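Local coordinates for transcriptional regulator AcuR (Rhodobacter sphaeroides 2.4.1, PDB 3BRU), which represses transcription of its own operon as a TetR-family regulator, probably by binding two operator sequences in the promoter, at residues 70-73 and 74-78; 152-155 and 156-159; 183-186 and 187-191. All coordinates share one frame; numbering follows the deposited sequence.

Contact 1. Residues 70-73 and 74-78; sequences YFRN and KADFG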
ATOM      1  N   TYR A  70      24.358   9.541 -17.682  1.00 23.47           N
ATOM      2  CA  TYR A  70      23.033   9.117 -18.052  1.00 21.93           C
ATOM      3  C   TYR A  70      21.940   9.880 -17.324  1.00 22.32           C
ATOM      4  O   TYR A  70      20.877  10.094 -17.884  1.00 22.72           O
ATOM      5  CB  TYR A  70      22.896   7.611 -17.793  1.00 20.75           C
ATOM      6  CG  TYR A  70      23.696   6.745 -18.760  1.00 21.23           C
ATOM      7  CD1 TYR A  70      23.336   6.649 -20.114  1.00 19.92           C
ATOM      8  CD2 TYR A  70      24.819   6.033 -18.333  1.00 18.91           C
ATOM      9  CE1 TYR A  70      24.071   5.844 -21.011  1.00 20.10           C
ATOM     10  CE2 TYR A  70      25.566   5.254 -19.216  1.00 19.03           C
ATOM     11  CZ  TYR A  70      25.180   5.153 -20.550  1.00 19.90           C
ATOM     12  OH  TYR A  70      25.897   4.376 -21.413  1.00 19.90           O
ATOM     13  N   PHE A  71      22.161  10.265 -16.074  1.00 22.49           N
ATOM     14  CA  PHE A  71      21.055  10.814 -15.265  1.00 23.77           C
ATOM     15  C   PHE A  71      21.502  12.112 -14.663  1.00 24.39           C
ATOM     16  O   PHE A  71      22.672  12.232 -14.291  1.00 24.37           O
ATOM     17  CB  PHE A  71      20.627   9.822 -14.171  1.00 23.80           C
ATOM     18  CG  PHE A  71      20.342   8.428 -14.703  1.00 24.12           C
ATOM     19  CD1 PHE A  71      19.253   8.197 -15.548  1.00 21.39           C
ATOM     20  CD2 PHE A  71      21.191   7.365 -14.394  1.00 22.62           C
ATOM     21  CE1 PHE A  71      19.008   6.933 -16.043  1.00 22.39           C
ATOM     22  CE2 PHE A  71      20.947   6.102 -14.884  1.00 22.37           C
ATOM     23  CZ  PHE A  71      19.854   5.877 -15.700  1.00 22.37           C
ATOM     24  N   ARG A  72      20.632  13.116 -14.609  1.00 25.14           N
ATOM     25  CA  ARG A  72      21.158  14.367 -14.080  1.00 25.95           C
ATOM     26  C   ARG A  72      21.210  14.393 -12.576  1.00 25.23           C
ATOM     27  O   ARG A  72      22.051  15.060 -12.001  1.00 25.62           O
ATOM     28  CB  ARG A  72      20.599  15.658 -14.695  1.00 26.49           C
ATOM     29  CG  ARG A  72      19.230  15.652 -15.232  1.00 30.11           C
ATOM     30  CD  ARG A  72      18.875  17.130 -15.480  1.00 37.58           C
ATOM     31  NE  ARG A  72      17.667  17.316 -16.288  1.00 42.23           N
ATOM     32  CZ  ARG A  72      16.429  16.985 -15.904  1.00 44.52           C
ATOM     33  NH1 ARG A  72      16.202  16.420 -14.713  1.00 45.87           N
ATOM     34  NH2 ARG A  72      15.411  17.211 -16.725  1.00 44.55           N
ATOM     35  N   ASN A  73      20.345  13.612 -11.959  1.00 25.26           N
ATOM     36  CA  ASN A  73      20.262  13.490 -10.505  1.00 25.43           C
ATOM     37  C   ASN A  73      19.432  12.256 -10.135  1.00 25.40           C
ATOM     38  O   ASN A  73      18.890  11.564 -11.019  1.00 24.90           O
ATOM     39  CB  ASN A  73      19.645  14.757  -9.876  1.00 24.91           C
ATOM     40  CG  ASN A  73      18.405  15.273 -10.636  1.00 25.99           C
ATOM     41  OD1 ASN A  73      17.600  14.516 -11.186  1.00 26.33           O
ATOM     42  ND2 ASN A  73      18.265  16.574 -10.673  1.00 26.30           N
ATOM     43  N   LYS A  74      19.324  12.013  -8.826  1.00 25.15           N
ATOM     44  CA  LYS A  74      18.498  10.930  -8.274  1.00 24.37           C
ATOM     45  C   LYS A  74      17.040  10.959  -8.805  1.00 23.71           C
ATOM     46  O   LYS A  74      16.473   9.925  -9.120  1.00 23.21           O
ATOM     47  CB  LYS A  74      18.558  10.983  -6.743  1.00 23.71           C
ATOM     48  CG  LYS A  74      18.178   9.708  -6.039  1.00 22.68           C
ATOM     49  CD  LYS A  74      17.541  10.018  -4.660  1.00 22.39           C
ATOM     50  CE  LYS A  74      17.422   8.792  -3.783  1.00 19.60           C
ATOM     51  NZ  LYS A  74      16.963   9.164  -2.359  1.00 21.18           N
ATOM     52  N   ALA A  75      16.455  12.145  -8.930  1.00 23.47           N
ATOM     53  CA  ALA A  75      15.083  12.267  -9.433  1.00 23.65           C
ATOM     54  C   ALA A  75      14.940  11.803 -10.890  1.00 23.48           C
ATOM     55  O   ALA A  75      13.966  11.159 -11.227  1.00 24.76           O
ATOM     56  CB  ALA A  75      14.552  13.702  -9.247  1.00 23.11           C
ATOM     57  N   ASP A  76      15.905  12.116 -11.741  1.00 23.08           N
ATOM     58  CA  ASP A  76      15.873  11.735 -13.154  1.00 23.46           C
ATOM     59  C   ASP A  76      16.078  10.215 -13.290  1.00 22.39           C
ATOM     60  O   ASP A  76      15.446   9.555 -14.121  1.00 22.25           O
ATOM     61  CB  ASP A  76      16.975  12.503 -13.903  1.00 25.22           C
ATOM     62  CG  ASP A  76      16.849  12.405 -15.447  1.00 30.76           C
ATOM     63  OD1 ASP A  76      15.698  12.492 -15.948  1.00 37.93           O
ATOM     64  OD2 ASP A  76      17.892  12.263 -16.171  1.00 34.77           O
ATOM     65  N   PHE A  77      16.981   9.683 -12.466  1.00 20.55           N
ATOM     66  CA  PHE A  77      17.150   8.247 -12.239  1.00 19.21           C
ATOM     67  C   PHE A  77      15.894   7.495 -11.789  1.00 18.97           C
ATOM     68  O   PHE A  77      15.502   6.497 -12.422  1.00 19.04           O
ATOM     69  CB  PHE A  77      18.279   8.017 -11.235  1.00 18.41           C
ATOM     70  CG  PHE A  77      18.655   6.574 -11.051  1.00 18.30           C
ATOM     71  CD1 PHE A  77      18.953   5.769 -12.128  1.00 19.24           C
ATOM     72  CD2 PHE A  77      18.726   6.021  -9.783  1.00 20.45           C
ATOM     73  CE1 PHE A  77      19.338   4.464 -11.952  1.00 17.86           C
ATOM     74  CE2 PHE A  77      19.083   4.712  -9.607  1.00 18.02           C
ATOM     75  CZ  PHE A  77      19.404   3.943 -10.683  1.00 17.79           C
ATOM     76  N   GLY A  78      15.290   7.935 -10.689  1.00 18.10           N
ATOM     77  CA  GLY A  78      13.979   7.439 -10.279  1.00 18.46           C
ATOM     78  C   GLY A  78      12.907   7.390 -11.376  1.00 18.98           C
ATOM     79  O   GLY A  78      12.195   6.396 -11.481  1.00 20.41           O
TER
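At the junction between helix 64-70, the probable recognition helix of the predicted TetR-type helix-turn-helix, and the long helix 74-97 that follows, F71 rests on F77 and N73 caps the new helix. N73 occupies the N-cap position: its OD1 accepts from the backbone N of D76 at 3.0 Å, with an N-H...O angle of 147°. The torsion that makes this possible is a tight one (chi1 44°), with CG wedged between the backbone N and the carbonyl carbon and the amide oxygen turned back over the first turn. The main-chain O of N73 meanwhile takes a nearly straight bond from F77 N, also 3.0 Å long, the first regular i+4 bond of helix 74-97.

D76 returns the favour: its carboxylate folds back toward the loop, and OD2 accepts from the backbone N of R72 at 3.3 Å, on the anti side. The R72 side chain crosses above D76, laying one guanidinium face over CG; NH1 is 4.1 Å from OD1 of D76, and no N-H points at that oxygen, so the attraction is probably one of charge alone.

Below this polar layer F71 packs on F77, CE2 of F71 lying 3.4 Å from CD1 of F77. CD1 sits over one face of the F71 ring, toward its rim, while CB of Y70 covers the centre of the opposite face; the two phenyl planes are inclined at 57°. F67 of helix 64-70 meets both rings, edge-to-face with F77, and I56 of helix 53-60 also touches F77. K74 bonds Y48 O through NZ, makes a cation-pi contact with the Y48 ring and touches V53, joining the start of helix 74-97 to helix 53-60 within the same DNA-binding domain.

Contact 2. Residues 152-155 and 156-159; sequences LETW and QRRT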
ATOM      1  N   LEU A 152      -0.186   2.865 -13.273  1.00 17.66           N
ATOM      2  CA  LEU A 152      -1.341   2.227 -12.650  1.00 17.27           C
ATOM      3  C   LEU A 152      -2.597   2.256 -13.532  1.00 17.33           C
ATOM      4  O   LEU A 152      -3.330   1.274 -13.636  1.00 17.22           O
ATOM      5  CB  LEU A 152      -1.631   2.920 -11.306  1.00 17.43           C
ATOM      6  CG  LEU A 152      -0.677   2.597 -10.124  1.00 18.15           C
ATOM      7  CD1 LEU A 152      -0.816   3.615  -8.939  1.00 13.22           C
ATOM      8  CD2 LEU A 152      -0.855   1.172  -9.630  1.00 14.20           C
ATOM      9  N   GLU A 153      -2.860   3.403 -14.139  1.00 17.61           N
ATOM     10  CA  GLU A 153      -3.960   3.535 -15.060  1.00 18.52           C
ATOM     11  C   GLU A 153      -3.776   2.659 -16.285  1.00 19.08           C
ATOM     12  O   GLU A 153      -4.758   2.134 -16.790  1.00 20.42           O
ATOM     13  CB  GLU A 153      -4.199   4.991 -15.410  1.00 17.94           C
ATOM     14  CG  GLU A 153      -5.053   5.661 -14.332  1.00 21.74           C
ATOM     15  CD  GLU A 153      -4.992   7.181 -14.394  1.00 27.56           C
ATOM     16  OE1 GLU A 153      -4.301   7.706 -15.310  1.00 29.70           O
ATOM     17  OE2 GLU A 153      -5.615   7.851 -13.523  1.00 29.52           O
ATOM     18  N   THR A 154      -2.545   2.463 -16.742  1.00 19.10           N
ATOM     19  CA  THR A 154      -2.305   1.508 -17.820  1.00 20.41           C
ATOM     20  C   THR A 154      -2.701   0.098 -17.422  1.00 20.94           C
ATOM     21  O   THR A 154      -3.405  -0.595 -18.172  1.00 22.27           O
ATOM     22  CB  THR A 154      -0.817   1.518 -18.297  1.00 20.67           C
ATOM     23  OG1 THR A 154      -0.531   2.817 -18.821  1.00 20.80           O
ATOM     24  CG2 THR A 154      -0.543   0.452 -19.417  1.00 18.54           C
ATOM     25  N   TRP A 155      -2.247  -0.327 -16.243  1.00 20.97           N
ATOM     26  CA  TRP A 155      -2.577  -1.631 -15.728  1.00 19.88           C
ATOM     27  C   TRP A 155      -4.091  -1.827 -15.610  1.00 21.28           C
ATOM     28  O   TRP A 155      -4.621  -2.906 -15.979  1.00 21.72           O
ATOM     29  CB  TRP A 155      -1.897  -1.836 -14.401  1.00 19.13           C
ATOM     30  CG  TRP A 155      -0.390  -1.844 -14.471  1.00 18.88           C
ATOM     31  CD1 TRP A 155       0.407  -1.957 -15.599  1.00 17.69           C
ATOM     32  CD2 TRP A 155       0.509  -1.770 -13.359  1.00 19.21           C
ATOM     33  NE1 TRP A 155       1.741  -1.934 -15.243  1.00 16.71           N
ATOM     34  CE2 TRP A 155       1.833  -1.828 -13.880  1.00 17.91           C
ATOM     35  CE3 TRP A 155       0.327  -1.659 -11.961  1.00 19.82           C
ATOM     36  CZ2 TRP A 155       2.966  -1.762 -13.054  1.00 20.34           C
ATOM     37  CZ3 TRP A 155       1.457  -1.605 -11.135  1.00 17.79           C
ATOM     38  CH2 TRP A 155       2.758  -1.658 -11.685  1.00 19.89           C
ATOM     39  N   GLN A 156      -4.775  -0.795 -15.100  1.00 20.57           N
ATOM     40  CA  GLN A 156      -6.222  -0.780 -14.950  1.00 21.17           C
ATOM     41  C   GLN A 156      -6.964  -0.866 -16.282  1.00 21.55           C
ATOM     42  O   GLN A 156      -7.932  -1.592 -16.390  1.00 21.57           O
ATOM     43  CB  GLN A 156      -6.657   0.486 -14.181  1.00 20.92           C
ATOM     44  CG  GLN A 156      -6.429   0.400 -12.683  1.00 19.84           C
ATOM     45  CD  GLN A 156      -6.693   1.708 -11.928  1.00 21.35           C
ATOM     46  OE1 GLN A 156      -6.318   1.821 -10.762  1.00 21.94           O
ATOM     47  NE2 GLN A 156      -7.312   2.699 -12.587  1.00 20.42           N
ATOM     48  N   ARG A 157      -6.506  -0.140 -17.290  1.00 22.13           N
ATOM     49  CA  ARG A 157      -7.091  -0.218 -18.642  1.00 24.21           C
ATOM     50  C   ARG A 157      -6.956  -1.620 -19.260  1.00 24.06           C
ATOM     51  O   ARG A 157      -7.857  -2.093 -19.971  1.00 24.07           O
ATOM     52  CB  ARG A 157      -6.392   0.762 -19.580  1.00 23.53           C
ATOM     53  CG  ARG A 157      -7.163   1.971 -19.902  1.00 27.92           C
ATOM     54  CD  ARG A 157      -6.407   2.872 -20.923  1.00 28.28           C
ATOM     55  NE  ARG A 157      -5.373   3.677 -20.266  1.00 33.75           N
ATOM     56  CZ  ARG A 157      -4.065   3.543 -20.478  1.00 36.07           C
ATOM     57  NH1 ARG A 157      -3.583   2.649 -21.371  1.00 36.32           N
ATOM     58  NH2 ARG A 157      -3.233   4.312 -19.789  1.00 36.55           N
ATOM     59  N   ARG A 158      -5.822  -2.278 -19.030  1.00 23.65           N
ATOM     60  CA  ARG A 158      -5.633  -3.621 -19.589  1.00 23.85           C
ATOM     61  C   ARG A 158      -6.572  -4.616 -18.899  1.00 23.87           C
ATOM     62  O   ARG A 158      -7.132  -5.499 -19.537  1.00 24.17           O
ATOM     63  CB  ARG A 158      -4.178  -4.071 -19.463  1.00 23.40           C
ATOM     64  CG  ARG A 158      -3.221  -3.231 -20.279  1.00 24.31           C
ATOM     65  CD  ARG A 158      -1.817  -3.837 -20.233  1.00 27.09           C
ATOM     66  NE  ARG A 158      -1.750  -5.095 -20.979  1.00 26.12           N
ATOM     67  CZ  ARG A 158      -0.623  -5.737 -21.307  1.00 25.73           C
ATOM     68  NH1 ARG A 158       0.574  -5.255 -20.948  1.00 22.76           N
ATOM     69  NH2 ARG A 158      -0.701  -6.859 -22.013  1.00 22.13           N
ATOM     70  N   THR A 159      -6.757  -4.419 -17.593  1.00 23.64           N
ATOM     71  CA  THR A 159      -7.561  -5.283 -16.738  1.00 22.81           C
ATOM     72  C   THR A 159      -9.066  -5.129 -17.004  1.00 22.83           C
ATOM     73  O   THR A 159      -9.769  -6.130 -17.054  1.00 23.43           O
ATOM     74  CB  THR A 159      -7.190  -5.038 -15.268  1.00 22.16           C
ATOM     75  OG1 THR A 159      -5.772  -5.149 -15.164  1.00 23.50           O
ATOM     76  CG2 THR A 159      -7.830  -6.041 -14.316  1.00 20.19           C
TER
HETATM   77  O   HOH W   1      -7.422   3.370 -15.956  1.00 40.90           O
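T159 grips W155 on the buried side of helix 143-167, where its OG1 donates to W155 O at 2.6 Å. The same carbonyl oxygen also accepts the backbone N of T159 at 3.1 Å, and the two donors arrive from opposite faces of the carbonyl plane. The hydroxyl is placed there because OG1 stands beside the backbone N (chi1 -52°), pointing back down the helix; it is shared with W186 NE1 of helix 178-199. A valine in place of T159 would probably leave W186 NE1 without this partner and W155 O with the backbone bond of the turn alone.

The solvent side is looser. R157 folds back through a bend at chi3, and its guanidinium lies with one face over T154 CA and E153 O; NH2 lies 3.2 Å from T154 OG1, which is hydrogen-bonded to G150 O. Next to it, a water donates to E153 O at 3.1 Å and makes a weak, longer link to Q156 NE2.

The other end of that amide, Q156 OE1, is bonded to R195 of the second subunit. R158 leads toward helix 74-97, forming a salt bridge with D94 and bonding A90 O. W155 packs against F89 of helix 74-97, W186 of helix 178-199 and V130 of helix 129-135.

Contact 3. Residues 183-186 and 187-191; sequences EAFW and IGWEG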
ATOM      1  N   GLU A 183     -10.272  -1.172 -11.178  1.00 21.98           N
ATOM      2  CA  GLU A 183      -9.693  -0.268 -10.245  1.00 22.15           C
ATOM      3  C   GLU A 183      -9.668  -0.917  -8.871  1.00 21.04           C
ATOM      4  O   GLU A 183      -8.653  -0.842  -8.178  1.00 21.30           O
ATOM      5  CB  GLU A 183     -10.433   1.075 -10.205  1.00 22.37           C
ATOM      6  CG  GLU A 183      -9.699   2.067  -9.294  1.00 24.15           C
ATOM      7  CD  GLU A 183     -10.376   3.415  -9.168  1.00 25.90           C
ATOM      8  OE1 GLU A 183     -11.538   3.545  -9.625  1.00 32.76           O
ATOM      9  OE2 GLU A 183      -9.755   4.340  -8.593  1.00 27.89           O
ATOM     10  N   ALA A 184     -10.771  -1.539  -8.463  1.00 19.77           N
ATOM     11  CA  ALA A 184     -10.764  -2.235  -7.181  1.00 18.98           C
ATOM     12  C   ALA A 184      -9.721  -3.362  -7.143  1.00 18.91           C
ATOM     13  O   ALA A 184      -9.035  -3.474  -6.139  1.00 19.28           O
ATOM     14  CB  ALA A 184     -12.131  -2.747  -6.808  1.00 18.22           C
ATOM     15  N   PHE A 185      -9.565  -4.155  -8.227  1.00 19.14           N
ATOM     16  CA  PHE A 185      -8.463  -5.138  -8.308  1.00 18.55           C
ATOM     17  C   PHE A 185      -7.069  -4.533  -8.018  1.00 18.64           C
ATOM     18  O   PHE A 185      -6.337  -5.068  -7.188  1.00 18.49           O
ATOM     19  CB  PHE A 185      -8.400  -5.909  -9.650  1.00 18.59           C
ATOM     20  CG  PHE A 185      -7.284  -6.943  -9.692  1.00 17.61           C
ATOM     21  CD1 PHE A 185      -7.488  -8.221  -9.189  1.00 19.27           C
ATOM     22  CD2 PHE A 185      -6.011  -6.612 -10.142  1.00 17.74           C
ATOM     23  CE1 PHE A 185      -6.446  -9.174  -9.182  1.00 18.38           C
ATOM     24  CE2 PHE A 185      -4.963  -7.549 -10.122  1.00 17.81           C
ATOM     25  CZ  PHE A 185      -5.189  -8.840  -9.646  1.00 16.74           C
ATOM     26  N   TRP A 186      -6.707  -3.447  -8.700  1.00 18.63           N
ATOM     27  CA  TRP A 186      -5.371  -2.855  -8.524  1.00 19.19           C
ATOM     28  C   TRP A 186      -5.151  -2.163  -7.171  1.00 19.65           C
ATOM     29  O   TRP A 186      -4.026  -2.224  -6.609  1.00 20.03           O
ATOM     30  CB  TRP A 186      -4.958  -1.985  -9.741  1.00 19.53           C
ATOM     31  CG  TRP A 186      -4.588  -2.906 -10.888  1.00 19.78           C
ATOM     32  CD1 TRP A 186      -5.382  -3.265 -11.932  1.00 20.07           C
ATOM     33  CD2 TRP A 186      -3.372  -3.664 -11.021  1.00 19.84           C
ATOM     34  NE1 TRP A 186      -4.730  -4.202 -12.727  1.00 22.86           N
ATOM     35  CE2 TRP A 186      -3.499  -4.460 -12.185  1.00 22.39           C
ATOM     36  CE3 TRP A 186      -2.181  -3.743 -10.264  1.00 21.59           C
ATOM     37  CZ2 TRP A 186      -2.469  -5.303 -12.639  1.00 19.46           C
ATOM     38  CZ3 TRP A 186      -1.168  -4.602 -10.698  1.00 21.07           C
ATOM     39  CH2 TRP A 186      -1.321  -5.362 -11.878  1.00 19.37           C
ATOM     40  N   ILE A 187      -6.209  -1.538  -6.635  1.00 19.58           N
ATOM     41  CA  ILE A 187      -6.193  -1.032  -5.244  1.00 19.05           C
ATOM     42  C   ILE A 187      -5.877  -2.205  -4.277  1.00 19.29           C
ATOM     43  O   ILE A 187      -4.973  -2.124  -3.455  1.00 19.46           O
ATOM     44  CB  ILE A 187      -7.558  -0.386  -4.808  1.00 19.31           C
ATOM     45  CG1 ILE A 187      -7.842   0.956  -5.507  1.00 19.13           C
ATOM     46  CG2 ILE A 187      -7.657  -0.302  -3.264  1.00 17.33           C
ATOM     47  CD1 ILE A 187      -9.277   1.480  -5.292  1.00 16.83           C
ATOM     48  N   GLY A 188      -6.621  -3.293  -4.396  1.00 19.17           N
ATOM     49  CA  GLY A 188      -6.480  -4.405  -3.464  1.00 19.22           C
ATOM     50  C   GLY A 188      -5.202  -5.194  -3.616  1.00 19.05           C
ATOM     51  O   GLY A 188      -4.578  -5.587  -2.611  1.00 19.07           O
ATOM     52  N   TRP A 189      -4.797  -5.411  -4.869  1.00 19.00           N
ATOM     53  CA  TRP A 189      -3.549  -6.153  -5.168  1.00 19.04           C
ATOM     54  C   TRP A 189      -2.269  -5.474  -4.689  1.00 18.45           C
ATOM     55  O   TRP A 189      -1.373  -6.107  -4.220  1.00 17.55           O
ATOM     56  CB  TRP A 189      -3.483  -6.439  -6.659  1.00 19.72           C
ATOM     57  CG  TRP A 189      -2.310  -7.201  -7.096  1.00 19.67           C
ATOM     58  CD1 TRP A 189      -1.302  -6.746  -7.878  1.00 23.11           C
ATOM     59  CD2 TRP A 189      -2.007  -8.562  -6.788  1.00 20.26           C
ATOM     60  NE1 TRP A 189      -0.378  -7.747  -8.098  1.00 25.13           N
ATOM     61  CE2 TRP A 189      -0.786  -8.873  -7.430  1.00 22.84           C
ATOM     62  CE3 TRP A 189      -2.630  -9.548  -6.003  1.00 20.80           C
ATOM     63  CZ2 TRP A 189      -0.183 -10.145  -7.338  1.00 22.13           C
ATOM     64  CZ3 TRP A 189      -2.030 -10.814  -5.910  1.00 22.36           C
ATOM     65  CH2 TRP A 189      -0.818 -11.095  -6.574  1.00 22.01           C
ATOM     66  N   GLU A 190      -2.194  -4.162  -4.817  1.00 19.58           N
ATOM     67  CA  GLU A 190      -1.071  -3.414  -4.249  1.00 20.22           C
ATOM     68  C   GLU A 190      -1.017  -3.503  -2.708  1.00 19.96           C
ATOM     69  O   GLU A 190       0.081  -3.501  -2.118  1.00 20.40           O
ATOM     70  CB  GLU A 190      -1.104  -1.945  -4.710  1.00 19.67           C
ATOM     71  CG  GLU A 190      -0.704  -1.714  -6.160  1.00 23.13           C
ATOM     72  CD  GLU A 190       0.778  -2.038  -6.470  1.00 29.15           C
ATOM     73  OE1 GLU A 190       1.642  -2.053  -5.544  1.00 33.29           O
ATOM     74  OE2 GLU A 190       1.086  -2.297  -7.657  1.00 30.41           O
ATOM     75  N   GLY A 191      -2.189  -3.585  -2.068  1.00 19.27           N
ATOM     76  CA  GLY A 191      -2.272  -3.691  -0.616  1.00 18.49           C
ATOM     77  C   GLY A 191      -1.945  -5.088  -0.145  1.00 19.00           C
ATOM     78  O   GLY A 191      -1.406  -5.270   0.960  1.00 19.34           O
TER
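An aromatic cluster of F185, W186 and W189 spans about one turn of helix 178-199 in the C-terminal domain of this TetR-family repressor. W189 meets the other two in different ways. Toward F185 it offers its CB, which sits over one face of the phenyl ring, 3.9 Å from F185 CE2. The F185 ring and the five-membered ring of W189 are near parallel, 15° apart, but slid so far that they barely overlap. Both side chains have CG anti to the backbone N (chi1 -179° for W189), and, one helical turn apart (i, i+4), they run side by side in one direction.

W186 meets W189 quite differently. The indole planes stand at 89° in an offset edge-to-face pair, the edge of W189 turned toward the face of W186, and the closest atoms are W189 CD1 and W186 CZ3 at 3.5 Å. F185 CD2 lies over a face of W186 as well, toward its rim, so each member of the trio touches the other two.

The i+4 backbone bonds from E183 O, A184 O and F185 O are regular, W189 N to F185 O at 2.8 Å being the shortest, while E190 N reaches W186 O at 3.2 Å from above the carbonyl plane. The E190 side chain bends at chi2 and brings OE2 to the edge of the W186 ring; this oxygen is buried without a polar partner in the model, which may favour a protonated carboxyl.

On its other flank the helix faces the second subunit: I187 packs on G188 of that chain, and E183 OE1 bonds its S207. Within the chain, helix 104-120 packs on F185 and W189, helix 203-212 borders W189 and A184, and helix 143-167 lies along E183, W186 and E190.

In the fold
Contacts 2 and 3 form one joined core, whereas contact 1 stands apart. The centres of contacts 2 and 3 are 11 Å apart, and helices 143-167 and 178-199 touch between them: T159 OG1 and W186 NE1 lie 2.8 Å apart in a probable hydrogen bond, and W155 CZ3 is 3.6 Å from E190 OE2. Both also touch the second subunit, consistent with their lying in the part of the C-terminal domain that meets it. Contact 1 belongs to the DNA-binding end, its centre 26 Å from that of contact 2 and 29 Å from that of contact 3. Helix 74-97, which begins in contact 1, reaches contact 2 through F89 and D94, physically linking the two regions.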